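Local coordinates for LD10117p (Drosophila melanogaster, PDB 5HJQ), which acts as a GTPase-activating protein for Rab35 in synaptic vesicle protein turnover and binds phosphoinositides through its TBC domain, the part present here, at residues 96-101 with 294-299; 103-108 with 287-292; 306-311 with 352-357. One frame throughout, in Å; residues are numbered along the deposited sequence.

Three contacts illustrate how an all-helical TBC domain assembles from parts distant in sequence: contacts 1 and 3 border the phosphoinositide pocket, while contact 2 joins the adjoining loop to helix 284-297. Contacts 1 and 2 share that helix and have centres about 11 Å apart, contact 2 nested within the loop that contact 1 closes. They join directly where Leu101 O meets Arg289 NH2 at 2.9 Å, a probable hydrogen bond. Contact 3 follows in series, its centre about 16 Å from each of the others, and touches contact 1 through Glu297 OE2 and Phe355 CE1, 3.4 Å apart. Contact 1 reaches the inositol trisphosphate itself through Lys98; in contact 3, the side chain of Ile357 lies about 8 Å from the ligand between nearest atoms.

Contact 1: 96-101 with 294-299; sequences DVKNIL and YFHEGI. With I3P (D-myo-inositol-1,4,5-triphosphate), chain B.
The inositol trisphosphate pocket of the TBC domain has one wall here, where Lys98 of helix 94-103 crosses Glu297 in the last turn of helix 284-297. The two side chains meet at about a right angle, and the contact is made by the aliphatic part of the lysine: CD of Lys98 lies 3.6 Å from OE1 of Glu297. The lysine runs straight from the backbone and then bends at chi3 (70°), a turn that carries its amino group past the carboxylate to the ligand. NZ of Lys98 donates a hydrogen bond of 2.6 Å to O51 on the 5-phosphate of the inositol trisphosphate, yet stays 5.0 Å from OE1 of Glu297. That carboxylate pairs instead with NH2 of Arg102, which itself bonds the ligand, as do Lys300, Arg304 and Arg358. Glu297 therefore probably tempers the positive charge gathered for the phosphates.

Behind this polar layer, His296 fits between the helices. With CG anti to the backbone N (chi1 -174°), its imidazole reaches toward helix 94-103, where Val97 CG1 sits over one face in a CH-pi contact, 3.9 Å from the ring centroid. Lys98 CB approaches the ring edge in its plane, 3.7 Å from CD2 of His296. Both ring nitrogens are hydrogen-bonded, ND1 with Gln123 and NE2 with Lys94 O, and these bonds fix the rotation of the ring. Leu101 completes the packing from an oblique direction, its CD1 3.5 Å from CB of His296.

Contact 2: 103-108 with 287-292; sequences ENSWPI and LVRIMD
Arg289, on helix 284-297 of the TBC domain, folds against the loop that leaves helix 94-103, meeting it at Asn104 and Ser105 and so tying segment 103-108 to its own helix. Its chain bends at chi2 (-69°) and chi3 (-64°), laying one guanidinium face against the loop. Asn104 O stands over the centre of that group, 3.1 Å from NH2 of Arg289, but the angle is too poor for a hydrogen bond. NE of Arg289, 3.4 Å from CA of Ser105, is buried without a polar partner. NH2 bonds to Leu101 O, and NH1 makes an i to i+3 salt bridge of 2.8 Å, within the helix, to OD2 of Asp292. OD2 also pairs with Arg113, while Asp292 OD1 is hydrogen-bonded to Trp117 NE1. A leucine in place of Arg289 would probably leave Leu101 O short of a donor and open a gap beside Ser105.

Trp106 turns the edge of its indole to the same carboxylate, the two planes 84° apart and CE3 of Trp106 4.2 Å from OD2 of Asp292; its NE1 bonds to Arg80 O. Ile108 crosses Val288 at about a right angle, CD1 of Ile108 resting 3.6 Å from CG2 of Val288.

Contact 3: 306-311 with 352-357; sequences ALVILN and HAAFSI
His352 O, in the helical turn that presses Ala353 and Ala354 against Val308, is gripped twice by Ser356. The hydroxyl OG of Ser356 donates a bond of 2.7 Å to His352 O, and the backbone N of the same serine adds a weak one; that N is shared, and bonds more soundly to Ala353 O, 3.0 Å from Ser356 N. The hydroxyl comes in at a C=O...donor angle of 140°, tilted 33° from the carbonyl plane. It thus ties Ser356 back to the carbonyl of the residue four positions earlier.

No hydrogen bond crosses between the segments; aliphatic side chains carry the contact. Val308 of helix 300-317 is at its centre, with its CA 5.9 Å from CA of Ala354, a close approach consistent with the small side chains of Ala353 and Ala354. A chi1 of 174° sends CG1 of the valine away from the backbone N, and its two methyls divide the work. CG2 presses against the backbone of Ala354, 3.4 Å from its N and, closer than two carbons normally come, 3.5 Å from its CA. CG1 lies alongside, 3.9 Å from CB of Ala353, whose methyl also meets CG2.

Beside the valine, Ile357 meets Leu307, the two side chains crossing at a slant. CD1 of Ile357 lies 3.8 Å from CD1 of Leu307 and 3.9 Å from CB of Leu307. Helix 233-250 closes this corner, its His250 touching both residues.

On the pocket side, Ala354 O and Ile357 O both accept hydrogen bonds from Arg304 NH1, while NH2 of that arginine binds the inositol trisphosphate. The arrangement is a close helix-helix packing of valine against alanines, joining helix 300-317 to helix 347-356 beside the phosphoinositide pocket of this TBC domain.

Contact 1: 96-101 with 294-299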
loop_
_atom_site.group_PDB
_atom_site.type_symbol
_atom_site.label_atom_id
_atom_site.label_comp_id
_atom_site.label_asym_id
_atom_site.label_seq_id
_atom_site.Cartn_x
_atom_site.Cartn_y
_atom_site.Cartn_z
ATOM N N ASP A 96 21.952 -0.644 0.816
ATOM C CA ASP A 96 22.188 -1.982 0.295
ATOM C C ASP A 96 20.930 -2.831 0.414
ATOM O O ASP A 96 20.531 -3.497 -0.539
ATOM C CB ASP A 96 23.352 -2.651 1.027
ATOM C CG ASP A 96 24.700 -2.276 0.442
ATOM O OD1 ASP A 96 24.754 -1.927 -0.757
ATOM O OD2 ASP A 96 25.705 -2.333 1.182
ATOM N N VAL A 97 20.298 -2.787 1.582
ATOM C CA VAL A 97 19.046 -3.503 1.795
ATOM C C VAL A 97 17.954 -2.958 0.879
ATOM O O VAL A 97 17.237 -3.725 0.229
ATOM C CB VAL A 97 18.583 -3.411 3.263
ATOM C CG1 VAL A 97 17.147 -3.890 3.405
ATOM C CG2 VAL A 97 19.510 -4.218 4.164
ATOM N N LYS A 98 17.846 -1.631 0.824
ATOM C CA LYS A 98 16.870 -0.965 -0.033
ATOM C C LYS A 98 16.998 -1.429 -1.478
ATOM O O LYS A 98 16.000 -1.720 -2.135
ATOM C CB LYS A 98 17.029 0.558 0.038
ATOM C CG LYS A 98 16.108 1.315 -0.912
ATOM C CD LYS A 98 16.243 2.826 -0.759
ATOM C CE LYS A 98 17.580 3.326 -1.279
ATOM N NZ LYS A 98 17.652 4.814 -1.248
ATOM N N ASN A 99 18.235 -1.511 -1.958
ATOM C CA ASN A 99 18.490 -1.902 -3.339
ATOM C C ASN A 99 18.259 -3.386 -3.585
ATOM O O ASN A 99 17.820 -3.776 -4.662
ATOM C CB ASN A 99 19.913 -1.516 -3.744
ATOM C CG ASN A 99 20.028 -0.050 -4.130
ATOM O OD1 ASN A 99 19.690 0.334 -5.250
ATOM N ND2 ASN A 99 20.503 0.776 -3.203
ATOM N N ILE A 100 18.548 -4.212 -2.585
ATOM C CA ILE A 100 18.280 -5.642 -2.690
ATOM C C ILE A 100 16.780 -5.875 -2.816
ATOM O O ILE A 100 16.328 -6.654 -3.657
ATOM C CB ILE A 100 18.825 -6.417 -1.476
ATOM C CG1 ILE A 100 20.352 -6.476 -1.530
ATOM C CG2 ILE A 100 18.245 -7.823 -1.425
ATOM C CD1 ILE A 100 20.989 -6.796 -0.210
ATOM N N LEU A 101 16.016 -5.182 -1.979
ATOM C CA LEU A 101 14.563 -5.286 -2.000
ATOM C C LEU A 101 13.987 -4.849 -3.345
ATOM O O LEU A 101 13.007 -5.422 -3.824
ATOM C CB LEU A 101 13.958 -4.449 -0.876
ATOM C CG LEU A 101 14.225 -4.958 0.541
ATOM C CD1 LEU A 101 13.960 -3.860 1.551
ATOM C CD2 LEU A 101 13.381 -6.193 0.853
ATOM N N TYR A 294 8.067 -1.007 0.216
ATOM C CA TYR A 294 7.252 -0.106 1.027
ATOM C C TYR A 294 7.517 -0.255 2.523
ATOM O O TYR A 294 7.634 0.742 3.238
ATOM C CB TYR A 294 5.769 -0.346 0.728
ATOM C CG TYR A 294 4.797 0.278 1.710
ATOM C CD1 TYR A 294 4.501 1.635 1.659
ATOM C CD2 TYR A 294 4.158 -0.498 2.673
ATOM C CE1 TYR A 294 3.612 2.205 2.544
ATOM C CE2 TYR A 294 3.265 0.067 3.567
ATOM C CZ TYR A 294 2.992 1.424 3.488
ATOM O OH TYR A 294 2.107 2.014 4.361
ATOM N N PHE A 295 7.626 -1.499 2.988
ATOM C CA PHE A 295 7.862 -1.773 4.406
ATOM C C PHE A 295 9.254 -1.328 4.852
ATOM O O PHE A 295 9.570 -1.351 6.043
ATOM C CB PHE A 295 7.683 -3.266 4.712
ATOM C CG PHE A 295 6.260 -3.737 4.629
ATOM C CD1 PHE A 295 5.221 -2.908 5.015
ATOM C CD2 PHE A 295 5.960 -5.006 4.158
ATOM C CE1 PHE A 295 3.909 -3.335 4.940
ATOM C CE2 PHE A 295 4.646 -5.437 4.078
ATOM C CZ PHE A 295 3.620 -4.597 4.466
ATOM N N HIS A 296 10.082 -0.926 3.893
ATOM C CA HIS A 296 11.440 -0.481 4.184
ATOM C C HIS A 296 11.587 1.026 3.985
ATOM O O HIS A 296 12.177 1.717 4.817
ATOM C CB HIS A 296 12.439 -1.227 3.298
ATOM C CG HIS A 296 13.874 -0.941 3.624
ATOM N ND1 HIS A 296 14.400 -1.119 4.884
ATOM C CD2 HIS A 296 14.890 -0.498 2.849
ATOM C CE1 HIS A 296 15.680 -0.788 4.875
ATOM N NE2 HIS A 296 16.002 -0.408 3.651
ATOM N N GLU A 297 11.042 1.529 2.881
ATOM C CA GLU A 297 11.202 2.931 2.509
ATOM C C GLU A 297 10.059 3.803 3.010
ATOM O O GLU A 297 10.284 4.912 3.494
ATOM C CB GLU A 297 11.319 3.064 0.990
ATOM C CG GLU A 297 12.373 2.167 0.367
ATOM C CD GLU A 297 12.597 2.472 -1.100
ATOM O OE1 GLU A 297 12.762 3.666 -1.440
ATOM O OE2 GLU A 297 12.608 1.520 -1.911
ATOM N N GLY A 298 8.834 3.309 2.884
ATOM C CA GLY A 298 7.676 4.067 3.316
ATOM C C GLY A 298 6.744 4.418 2.176
ATOM O O GLY A 298 6.787 3.795 1.117
ATOM N N ILE A 299 5.919 5.441 2.387
ATOM C CA ILE A 299 4.821 5.766 1.478
ATOM C C ILE A 299 5.289 6.353 0.143
ATOM O O ILE A 299 4.524 6.417 -0.820
ATOM C CB ILE A 299 3.836 6.759 2.146
ATOM C CG1 ILE A 299 2.497 6.801 1.398
ATOM C CG2 ILE A 299 4.458 8.144 2.253
ATOM C CD1 ILE A 299 1.515 7.807 1.958
HETATM C C1 I3P B . 16.663 11.100 -4.797
HETATM C C2 I3P B . 17.785 11.791 -4.043
HETATM C C3 I3P B . 17.498 11.910 -2.546
HETATM C C4 I3P B . 16.630 10.826 -1.906
HETATM C C5 I3P B . 15.994 9.761 -2.794
HETATM C C6 I3P B . 16.507 9.719 -4.239
HETATM O O1 I3P B . 16.939 10.979 -6.205
HETATM O O2 I3P B . 18.959 11.052 -4.211
HETATM O O3 I3P B . 18.742 11.939 -1.851
HETATM O O4 I3P B . 15.569 11.498 -1.199
HETATM O O5 I3P B . 16.213 8.503 -2.202
HETATM O O6 I3P B . 15.590 9.001 -5.058
HETATM P P1 I3P B . 17.815 12.073 -6.991
HETATM O O11 I3P B . 19.245 11.950 -6.600
HETATM O O12 I3P B . 17.697 11.810 -8.476
HETATM O O13 I3P B . 17.299 13.493 -6.695
HETATM P P4 I3P B . 15.576 11.433 0.406
HETATM O O41 I3P B . 16.837 10.747 0.873
HETATM O O42 I3P B . 14.353 10.644 0.879
HETATM O O43 I3P B . 15.518 12.868 0.982
HETATM P P5 I3P B . 15.212 7.323 -2.495
HETATM O O51 I3P B . 15.430 6.233 -1.511
HETATM O O52 I3P B . 13.794 7.820 -2.371
HETATM O O53 I3P B . 15.432 6.782 -3.884
#

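Contact 2: 103-108 with 287-292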
loop_
_atom_site.group_PDB
_atom_site.type_symbol
_atom_site.label_atom_id
_atom_site.label_comp_id
_atom_site.label_asym_id
_atom_site.label_seq_id
_atom_site.Cartn_x
_atom_site.Cartn_y
_atom_site.Cartn_z
ATOM N N GLU A 103 15.534 -5.035 -6.321
ATOM C CA GLU A 103 15.963 -5.858 -7.452
ATOM C C GLU A 103 15.696 -7.355 -7.295
ATOM O O GLU A 103 15.536 -8.063 -8.296
ATOM C CB GLU A 103 17.449 -5.636 -7.724
ATOM C CG GLU A 103 17.870 -4.181 -7.669
ATOM C CD GLU A 103 18.672 -3.756 -8.886
ATOM O OE1 GLU A 103 18.521 -4.405 -9.944
ATOM O OE2 GLU A 103 19.434 -2.765 -8.796
ATOM N N ASN A 104 15.636 -7.835 -6.057
ATOM C CA ASN A 104 15.347 -9.245 -5.823
ATOM C C ASN A 104 13.851 -9.535 -5.891
ATOM O O ASN A 104 13.086 -9.147 -5.005
ATOM C CB ASN A 104 15.907 -9.702 -4.476
ATOM C CG ASN A 104 17.404 -9.947 -4.517
ATOM O OD1 ASN A 104 17.865 -11.094 -4.510
ATOM N ND2 ASN A 104 18.174 -8.868 -4.561
ATOM N N SER A 105 13.445 -10.224 -6.952
ATOM C CA SER A 105 12.047 -10.577 -7.149
ATOM C C SER A 105 11.748 -11.979 -6.629
ATOM O O SER A 105 11.498 -12.899 -7.411
ATOM C CB SER A 105 11.679 -10.475 -8.630
ATOM O OG SER A 105 10.312 -10.777 -8.839
ATOM N N TRP A 106 11.785 -12.135 -5.308
ATOM C CA TRP A 106 11.437 -13.401 -4.673
ATOM C C TRP A 106 10.042 -13.835 -5.099
ATOM O O TRP A 106 9.122 -13.018 -5.132
ATOM C CB TRP A 106 11.503 -13.284 -3.150
ATOM C CG TRP A 106 12.854 -12.918 -2.622
ATOM C CD1 TRP A 106 13.951 -13.724 -2.550
ATOM C CD2 TRP A 106 13.248 -11.655 -2.073
ATOM N NE1 TRP A 106 15.005 -13.041 -1.996
ATOM C CE2 TRP A 106 14.600 -11.767 -1.695
ATOM C CE3 TRP A 106 12.588 -10.441 -1.861
ATOM C CZ2 TRP A 106 15.304 -10.713 -1.120
ATOM C CZ3 TRP A 106 13.292 -9.393 -1.294
ATOM C CH2 TRP A 106 14.635 -9.536 -0.930
ATOM N N PRO A 107 9.885 -15.123 -5.440
ATOM C CA PRO A 107 8.598 -15.655 -5.901
ATOM C C PRO A 107 7.500 -15.486 -4.855
ATOM O O PRO A 107 7.787 -15.203 -3.693
ATOM C CB PRO A 107 8.898 -17.137 -6.149
ATOM C CG PRO A 107 10.373 -17.193 -6.371
ATOM C CD PRO A 107 10.946 -16.143 -5.472
ATOM N N ILE A 108 6.253 -15.665 -5.276
ATOM C CA ILE A 108 5.102 -15.462 -4.407
ATOM C C ILE A 108 5.025 -16.512 -3.290
ATOM O O ILE A 108 4.401 -16.284 -2.253
ATOM C CB ILE A 108 3.793 -15.473 -5.239
ATOM C CG1 ILE A 108 2.604 -14.986 -4.409
ATOM C CG2 ILE A 108 3.537 -16.850 -5.831
ATOM C CD1 ILE A 108 2.774 -13.587 -3.883
ATOM N N LEU A 287 1.434 -6.079 -6.024
ATOM C CA LEU A 287 1.321 -5.538 -4.671
ATOM C C LEU A 287 2.404 -6.057 -3.736
ATOM O O LEU A 287 2.972 -5.298 -2.948
ATOM C CB LEU A 287 -0.044 -5.877 -4.071
ATOM C CG LEU A 287 -1.243 -4.984 -4.363
ATOM C CD1 LEU A 287 -2.466 -5.523 -3.644
ATOM C CD2 LEU A 287 -0.941 -3.565 -3.931
ATOM N N VAL A 288 2.670 -7.357 -3.817
ATOM C CA VAL A 288 3.627 -8.007 -2.930
ATOM C C VAL A 288 5.029 -7.420 -3.078
ATOM O O VAL A 288 5.658 -7.044 -2.088
ATOM C CB VAL A 288 3.677 -9.524 -3.187
ATOM C CG1 VAL A 288 4.816 -10.155 -2.413
ATOM C CG2 VAL A 288 2.350 -10.164 -2.809
ATOM N N ARG A 289 5.509 -7.336 -4.314
ATOM C CA ARG A 289 6.807 -6.728 -4.582
ATOM C C ARG A 289 6.836 -5.274 -4.113
ATOM O O ARG A 289 7.850 -4.802 -3.598
ATOM C CB ARG A 289 7.142 -6.808 -6.071
ATOM C CG ARG A 289 7.398 -8.215 -6.576
ATOM C CD ARG A 289 8.692 -8.778 -6.010
ATOM N NE ARG A 289 9.869 -8.034 -6.452
ATOM C CZ ARG A 289 10.596 -7.252 -5.660
ATOM N NH1 ARG A 289 10.273 -7.114 -4.382
ATOM N NH2 ARG A 289 11.653 -6.613 -6.141
ATOM N N ILE A 290 5.719 -4.571 -4.288
ATOM C CA ILE A 290 5.602 -3.193 -3.821
ATOM C C ILE A 290 5.700 -3.125 -2.299
ATOM O O ILE A 290 6.390 -2.267 -1.749
ATOM C CB ILE A 290 4.276 -2.547 -4.280
ATOM C CG1 ILE A 290 4.264 -2.363 -5.797
ATOM C CG2 ILE A 290 4.066 -1.203 -3.602
ATOM C CD1 ILE A 290 2.981 -1.764 -6.327
ATOM N N MET A 291 5.010 -4.036 -1.622
ATOM C CA MET A 291 5.066 -4.101 -0.163
ATOM C C MET A 291 6.480 -4.354 0.353
ATOM O O MET A 291 6.863 -3.816 1.394
ATOM C CB MET A 291 4.120 -5.182 0.360
ATOM C CG MET A 291 2.642 -4.798 0.287
ATOM S SD MET A 291 2.262 -3.216 1.077
ATOM C CE MET A 291 1.890 -2.214 -0.356
ATOM N N ASP A 292 7.245 -5.165 -0.378
ATOM C CA ASP A 292 8.641 -5.442 -0.032
ATOM C C ASP A 292 9.444 -4.167 0.186
ATOM O O ASP A 292 10.135 -4.019 1.196
ATOM C CB ASP A 292 9.318 -6.281 -1.122
ATOM C CG ASP A 292 8.848 -7.723 -1.133
ATOM O OD1 ASP A 292 8.351 -8.200 -0.089
ATOM O OD2 ASP A 292 8.981 -8.380 -2.188
#

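Contact 3: 306-311 with 352-357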
loop_
_atom_site.group_PDB
_atom_site.type_symbol
_atom_site.label_atom_id
_atom_site.label_comp_id
_atom_site.label_asym_id
_atom_site.label_seq_id
_atom_site.Cartn_x
_atom_site.Cartn_y
_atom_site.Cartn_z
ATOM N N ALA A 306 2.280 5.299 -8.292
ATOM C CA ALA A 306 1.147 6.089 -8.757
ATOM C C ALA A 306 1.501 6.834 -10.042
ATOM O O ALA A 306 0.716 6.864 -10.989
ATOM C CB ALA A 306 0.703 7.061 -7.675
ATOM N N LEU A 307 2.692 7.427 -10.064
ATOM C CA LEU A 307 3.194 8.121 -11.246
ATOM C C LEU A 307 3.314 7.179 -12.438
ATOM O O LEU A 307 2.886 7.505 -13.549
ATOM C CB LEU A 307 4.552 8.763 -10.955
ATOM C CG LEU A 307 4.609 9.778 -9.814
ATOM C CD1 LEU A 307 6.021 10.318 -9.656
ATOM C CD2 LEU A 307 3.614 10.915 -10.057
ATOM N N VAL A 308 3.901 6.009 -12.190
ATOM C CA VAL A 308 4.124 5.001 -13.224
ATOM C C VAL A 308 2.817 4.555 -13.857
ATOM O O VAL A 308 2.703 4.485 -15.081
ATOM C CB VAL A 308 4.859 3.765 -12.655
ATOM C CG1 VAL A 308 4.960 2.669 -13.704
ATOM C CG2 VAL A 308 6.229 4.154 -12.175
ATOM N N ILE A 309 1.835 4.252 -13.015
ATOM C CA ILE A 309 0.512 3.860 -13.486
ATOM C C ILE A 309 -0.083 4.932 -14.399
ATOM O O ILE A 309 -0.634 4.623 -15.457
ATOM C CB ILE A 309 -0.450 3.599 -12.311
ATOM C CG1 ILE A 309 -0.008 2.363 -11.521
ATOM C CG2 ILE A 309 -1.878 3.430 -12.811
ATOM C CD1 ILE A 309 -0.946 2.000 -10.391
ATOM N N LEU A 310 0.050 6.191 -13.989
ATOM C CA LEU A 310 -0.474 7.315 -14.761
ATOM C C LEU A 310 0.200 7.440 -16.127
ATOM O O LEU A 310 -0.464 7.706 -17.129
ATOM C CB LEU A 310 -0.317 8.620 -13.978
ATOM C CG LEU A 310 -1.334 8.816 -12.853
ATOM C CD1 LEU A 310 -0.938 9.978 -11.964
ATOM C CD2 LEU A 310 -2.719 9.039 -13.435
ATOM N N ASN A 311 1.518 7.253 -16.164
ATOM C CA ASN A 311 2.245 7.245 -17.430
ATOM C C ASN A 311 1.838 6.068 -18.305
ATOM O O ASN A 311 1.592 6.232 -19.499
ATOM C CB ASN A 311 3.755 7.211 -17.191
ATOM C CG ASN A 311 4.256 8.438 -16.468
ATOM O OD1 ASN A 311 3.550 9.438 -16.369
ATOM N ND2 ASN A 311 5.484 8.377 -15.970
ATOM N N HIS A 352 10.781 -1.119 -11.914
ATOM C CA HIS A 352 11.935 -0.517 -12.574
ATOM C C HIS A 352 11.667 0.956 -12.886
ATOM O O HIS A 352 12.509 1.823 -12.643
ATOM C CB HIS A 352 12.287 -1.269 -13.858
ATOM C CG HIS A 352 13.594 -0.852 -14.457
ATOM N ND1 HIS A 352 14.796 -1.401 -14.063
ATOM C CD2 HIS A 352 13.892 0.069 -15.399
ATOM C CE1 HIS A 352 15.778 -0.842 -14.748
ATOM N NE2 HIS A 352 15.255 0.056 -15.568
ATOM N N ALA A 353 10.481 1.226 -13.419
ATOM C CA ALA A 353 10.085 2.584 -13.780
ATOM C C ALA A 353 10.030 3.502 -12.564
ATOM O O ALA A 353 10.570 4.606 -12.585
ATOM C CB ALA A 353 8.740 2.568 -14.487
ATOM N N ALA A 354 9.395 3.021 -11.499
ATOM C CA ALA A 354 9.152 3.819 -10.300
ATOM C C ALA A 354 10.426 4.383 -9.689
ATOM O O ALA A 354 10.458 5.536 -9.255
ATOM C CB ALA A 354 8.404 2.988 -9.267
ATOM N N PHE A 355 11.476 3.572 -9.663
ATOM C CA PHE A 355 12.715 3.977 -9.020
ATOM C C PHE A 355 13.674 4.649 -9.999
ATOM O O PHE A 355 14.751 5.100 -9.614
ATOM C CB PHE A 355 13.376 2.771 -8.347
ATOM C CG PHE A 355 12.567 2.201 -7.220
ATOM C CD1 PHE A 355 12.377 2.926 -6.056
ATOM C CD2 PHE A 355 11.979 0.954 -7.328
ATOM C CE1 PHE A 355 11.629 2.412 -5.013
ATOM C CE2 PHE A 355 11.227 0.434 -6.290
ATOM C CZ PHE A 355 11.055 1.163 -5.130
ATOM N N SER A 356 13.273 4.720 -11.262
ATOM C CA SER A 356 14.009 5.498 -12.253
ATOM C C SER A 356 13.733 6.988 -12.061
ATOM O O SER A 356 14.518 7.839 -12.480
ATOM C CB SER A 356 13.629 5.072 -13.670
ATOM O OG SER A 356 13.951 3.713 -13.900
ATOM N N ILE A 357 12.610 7.285 -11.413
ATOM C CA ILE A 357 12.132 8.656 -11.243
ATOM C C ILE A 357 12.980 9.459 -10.255
ATOM O O ILE A 357 13.106 9.095 -9.085
ATOM C CB ILE A 357 10.665 8.665 -10.777
ATOM C CG1 ILE A 357 9.768 8.075 -11.870
ATOM C CG2 ILE A 357 10.220 10.076 -10.428
ATOM C CD1 ILE A 357 8.332 7.857 -11.442
#